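Local coordinates for sporulation-control protein spo0M (Bacillus subtilis, PDB 5CL2), which controls expression of the sporulation regulator gene spo0A and is required for cells to pass the morphological stage 0 of sporulation, at residues V12-E17 with K120-R125. Numbering follows the deposited sequence.
With NA (sodium ion), chain C.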
ATOM      1  N   VAL A  12      -6.266   1.134 -32.788  1.00 52.57           N
ATOM      2  CA  VAL A  12      -6.770   1.716 -31.563  1.00 51.00           C
ATOM      3  C   VAL A  12      -6.088   3.055 -31.301  1.00 48.07           C
ATOM      4  O   VAL A  12      -4.909   3.206 -31.545  1.00 55.36           O
ATOM      5  CB  VAL A  12      -6.603   0.747 -30.354  1.00 48.90           C
ATOM      6  CG1 VAL A  12      -5.143   0.428 -30.092  1.00 47.24           C
ATOM      7  CG2 VAL A  12      -7.296   1.314 -29.147  1.00 47.84           C
ATOM      8  N   ASP A  13      -6.860   4.043 -30.874  1.00 48.45           N
ATOM      9  CA  ASP A  13      -6.348   5.371 -30.599  1.00 50.48           C
ATOM     10  C   ASP A  13      -7.024   5.924 -29.340  1.00 51.97           C
ATOM     11  O   ASP A  13      -8.221   6.144 -29.353  1.00 50.12           O
ATOM     12  CB  ASP A  13      -6.612   6.276 -31.816  1.00 55.32           C
ATOM     13  CG  ASP A  13      -5.943   7.636 -31.711  1.00 60.88           C
ATOM     14  OD1 ASP A  13      -4.984   7.788 -30.923  1.00 62.70           O
ATOM     15  OD2 ASP A  13      -6.373   8.555 -32.443  1.00 69.77           O
ATOM     16  N   THR A  14      -6.267   6.196 -28.277  1.00 52.80           N
ATOM     17  CA  THR A  14      -6.858   6.724 -27.045  1.00 47.68           C
ATOM     18  C   THR A  14      -6.616   8.223 -26.988  1.00 49.09           C
ATOM     19  O   THR A  14      -5.519   8.688 -27.273  1.00 52.19           O
ATOM     20  CB  THR A  14      -6.280   6.055 -25.779  1.00 47.40           C
ATOM     21  OG1 THR A  14      -6.634   4.672 -25.750  1.00 52.20           O
ATOM     22  CG2 THR A  14      -6.821   6.717 -24.520  1.00 49.52           C
ATOM     23  N   ILE A  15      -7.636   8.987 -26.622  1.00 49.17           N
ATOM     24  CA  ILE A  15      -7.502  10.436 -26.561  1.00 51.55           C
ATOM     25  C   ILE A  15      -8.041  10.918 -25.220  1.00 55.87           C
ATOM     26  O   ILE A  15      -9.219  10.729 -24.907  1.00 59.30           O
ATOM     27  CB  ILE A  15      -8.260  11.130 -27.754  1.00 60.00           C
ATOM     28  CG1 ILE A  15      -7.816  10.541 -29.094  1.00 54.12           C
ATOM     29  CG2 ILE A  15      -8.074  12.649 -27.740  1.00 55.56           C
ATOM     30  CD1 ILE A  15      -8.710  10.933 -30.275  1.00 55.63           C
ATOM     31  N   LEU A  16      -7.151  11.469 -24.401  1.00 59.12           N
ATOM     32  CA  LEU A  16      -7.514  12.070 -23.127  1.00 58.39           C
ATOM     33  C   LEU A  16      -7.994  13.491 -23.341  1.00 60.99           C
ATOM     34  O   LEU A  16      -7.602  14.116 -24.314  1.00 65.18           O
ATOM     35  CB  LEU A  16      -6.320  12.054 -22.176  1.00 65.93           C
ATOM     36  CG  LEU A  16      -5.553  10.733 -22.185  1.00 62.38           C
ATOM     37  CD1 LEU A  16      -4.212  10.921 -21.496  1.00 57.77           C
ATOM     38  CD2 LEU A  16      -6.365   9.595 -21.559  1.00 49.54           C
ATOM     39  N   GLU A  17      -8.806  14.029 -22.438  1.00 64.90           N
ATOM     40  CA  GLU A  17      -9.253  15.401 -22.638  1.00 68.01           C
ATOM     41  C   GLU A  17      -8.154  16.389 -22.265  1.00 74.48           C
ATOM     42  O   GLU A  17      -8.046  17.443 -22.897  1.00 75.82           O
ATOM     43  CB  GLU A  17     -10.507  15.705 -21.811  1.00 65.39           C
ATOM     44  CG  GLU A  17     -11.758  14.967 -22.217  1.00 67.86           C
ATOM     45  CD  GLU A  17     -12.916  15.263 -21.266  1.00 80.20           C
ATOM     46  OE1 GLU A  17     -12.738  16.117 -20.359  1.00 78.04           O
ATOM     47  OE2 GLU A  17     -14.016  14.684 -21.457  1.00 80.16           O
ATOM     48  N   LYS A 120      -3.384  -5.072 -29.903  1.00 53.43           N
ATOM     49  CA  LYS A 120      -3.045  -3.700 -30.289  1.00 47.98           C
ATOM     50  C   LYS A 120      -2.847  -2.827 -29.085  1.00 49.32           C
ATOM     51  O   LYS A 120      -3.437  -3.067 -28.027  1.00 53.64           O
ATOM     52  CB  LYS A 120      -4.126  -3.092 -31.178  1.00 52.46           C
ATOM     53  CG  LYS A 120      -4.242  -3.752 -32.551  1.00 53.79           C
ATOM     54  CD  LYS A 120      -2.992  -3.451 -33.371  1.00 54.90           C
ATOM     55  CE  LYS A 120      -3.054  -4.085 -34.754  1.00 60.25           C
ATOM     56  NZ  LYS A 120      -3.007  -5.566 -34.659  1.00 60.06           N
ATOM     57  N   SER A 121      -2.054  -1.780 -29.226  1.00 45.48           N
ATOM     58  CA  SER A 121      -1.788  -0.969 -28.062  1.00 49.55           C
ATOM     59  C   SER A 121      -1.748   0.502 -28.390  1.00 45.85           C
ATOM     60  O   SER A 121      -1.614   0.878 -29.537  1.00 50.90           O
ATOM     61  CB  SER A 121      -0.466  -1.426 -27.417  1.00 46.41           C
ATOM     62  OG  SER A 121       0.592  -1.369 -28.360  1.00 53.27           O
ATOM     63  N   ASP A 122      -1.879   1.331 -27.364  1.00 49.88           N
ATOM     64  CA  ASP A 122      -1.598   2.755 -27.507  1.00 51.19           C
ATOM     65  C   ASP A 122      -0.866   3.272 -26.259  1.00 50.09           C
ATOM     66  O   ASP A 122      -0.986   2.689 -25.203  1.00 48.98           O
ATOM     67  CB  ASP A 122      -2.870   3.548 -27.736  1.00 44.41           C
ATOM     68  CG  ASP A 122      -2.587   4.957 -28.201  1.00 51.54           C
ATOM     69  OD1 ASP A 122      -1.433   5.222 -28.603  1.00 50.76           O
ATOM     70  OD2 ASP A 122      -3.519   5.793 -28.196  1.00 56.24           O
ATOM     71  N   HIS A 123      -0.145   4.381 -26.401  1.00 52.83           N
ATOM     72  CA  HIS A 123       0.637   4.989 -25.325  1.00 58.48           C
ATOM     73  C   HIS A 123       0.413   6.505 -25.294  1.00 54.90           C
ATOM     74  O   HIS A 123       0.692   7.202 -26.280  1.00 52.73           O
ATOM     75  CB  HIS A 123       2.125   4.655 -25.540  1.00 59.30           C
ATOM     76  CG  HIS A 123       3.065   5.338 -24.587  1.00 69.24           C
ATOM     77  ND1 HIS A 123       3.602   4.709 -23.487  1.00 71.33           N
ATOM     78  CD2 HIS A 123       3.591   6.591 -24.603  1.00 66.95           C
ATOM     79  CE1 HIS A 123       4.415   5.544 -22.856  1.00 67.03           C
ATOM     80  NE2 HIS A 123       4.419   6.689 -23.506  1.00 70.32           N
ATOM     81  N   ASP A 124      -0.077   7.015 -24.171  1.00 47.85           N
ATOM     82  CA  ASP A 124      -0.273   8.451 -24.013  1.00 50.69           C
ATOM     83  C   ASP A 124       0.427   8.908 -22.729  1.00 55.24           C
ATOM     84  O   ASP A 124       0.006   8.611 -21.623  1.00 58.09           O
ATOM     85  CB  ASP A 124      -1.765   8.792 -23.929  1.00 49.55           C
ATOM     86  CG  ASP A 124      -2.514   8.522 -25.242  1.00 53.79           C
ATOM     87  OD1 ASP A 124      -2.976   7.365 -25.411  1.00 49.34           O
ATOM     88  OD2 ASP A 124      -2.623   9.443 -26.098  1.00 52.15           O
ATOM     89  N   ARG A 125       1.488   9.663 -22.864  1.00 54.09           N
ATOM     90  CA  ARG A 125       2.107  10.246 -21.705  1.00 60.28           C
ATOM     91  C   ARG A 125       1.187  11.242 -21.025  1.00 58.28           C
ATOM     92  O   ARG A 125       0.442  11.956 -21.689  1.00 57.43           O
ATOM     93  CB  ARG A 125       3.404  10.883 -22.113  1.00 63.42           C
ATOM     94  CG  ARG A 125       4.299   9.915 -22.847  1.00 63.45           C
ATOM     95  CD  ARG A 125       4.999  10.761 -23.866  1.00 74.54           C
ATOM     96  NE  ARG A 125       5.572  11.887 -23.127  1.00 82.72           N
ATOM     97  CZ  ARG A 125       6.636  12.580 -23.515  1.00 80.98           C
ATOM     98  NH1 ARG A 125       7.185  12.318 -24.689  1.00 78.97           N
ATOM     99  NH2 ARG A 125       7.103  13.586 -22.777  1.00 71.63           N
TER
HETATM  100 NA    NA C 301      -3.099   8.079 -27.838  1.00 59.22          NA
HETATM  101  O   HOH W   1      -1.196   7.965 -28.413  1.00 41.02           O
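Thr14, Asp122 and Asp124 meet around a sodium ion. Asp124 chelates it with both carboxylate oxygens, OD1 at 2.5 Å and OD2 at 2.3 Å from the metal, while Asp122 gives one oxygen, OD2 at 2.4 Å, and Thr14 its backbone carbonyl O at 2.6 Å. A water completes the five ligand atoms and donates hydrogen bonds to Asp122 OD1 and His123 O. Asp122 OD2 has a second role: Thr14 N donates to its anti lone pair at an N to OD2 distance of 2.8 Å, nearly straight at 173°. CG of Asp122 stands anti to its backbone N (chi1 -167°). The other oxygen, OD1, accepts from His123 N, well above the carboxylate plane. Strands 11-16 and 120-128 belong to different sheets of a β-sandwich, consistent with the arrestin-like family; the axes of segments 12-16 and 120-125 point the same general way, 25° apart, and approach to 6.4 Å, joined here by the Thr14 N bond to Asp122 and by the metal. Val12 CG1 rests 3.6 Å from Ser121 O and also touches Lys120 CB; beyond the ion, Leu16 CD1 lies 4.1 Å from Asp124 CB. Farther out, Thr14 OG1 hydrogen-bonds Thr110 OG1, and backbone bonds tie Asp122 to Thr110 and Asp13 to His32.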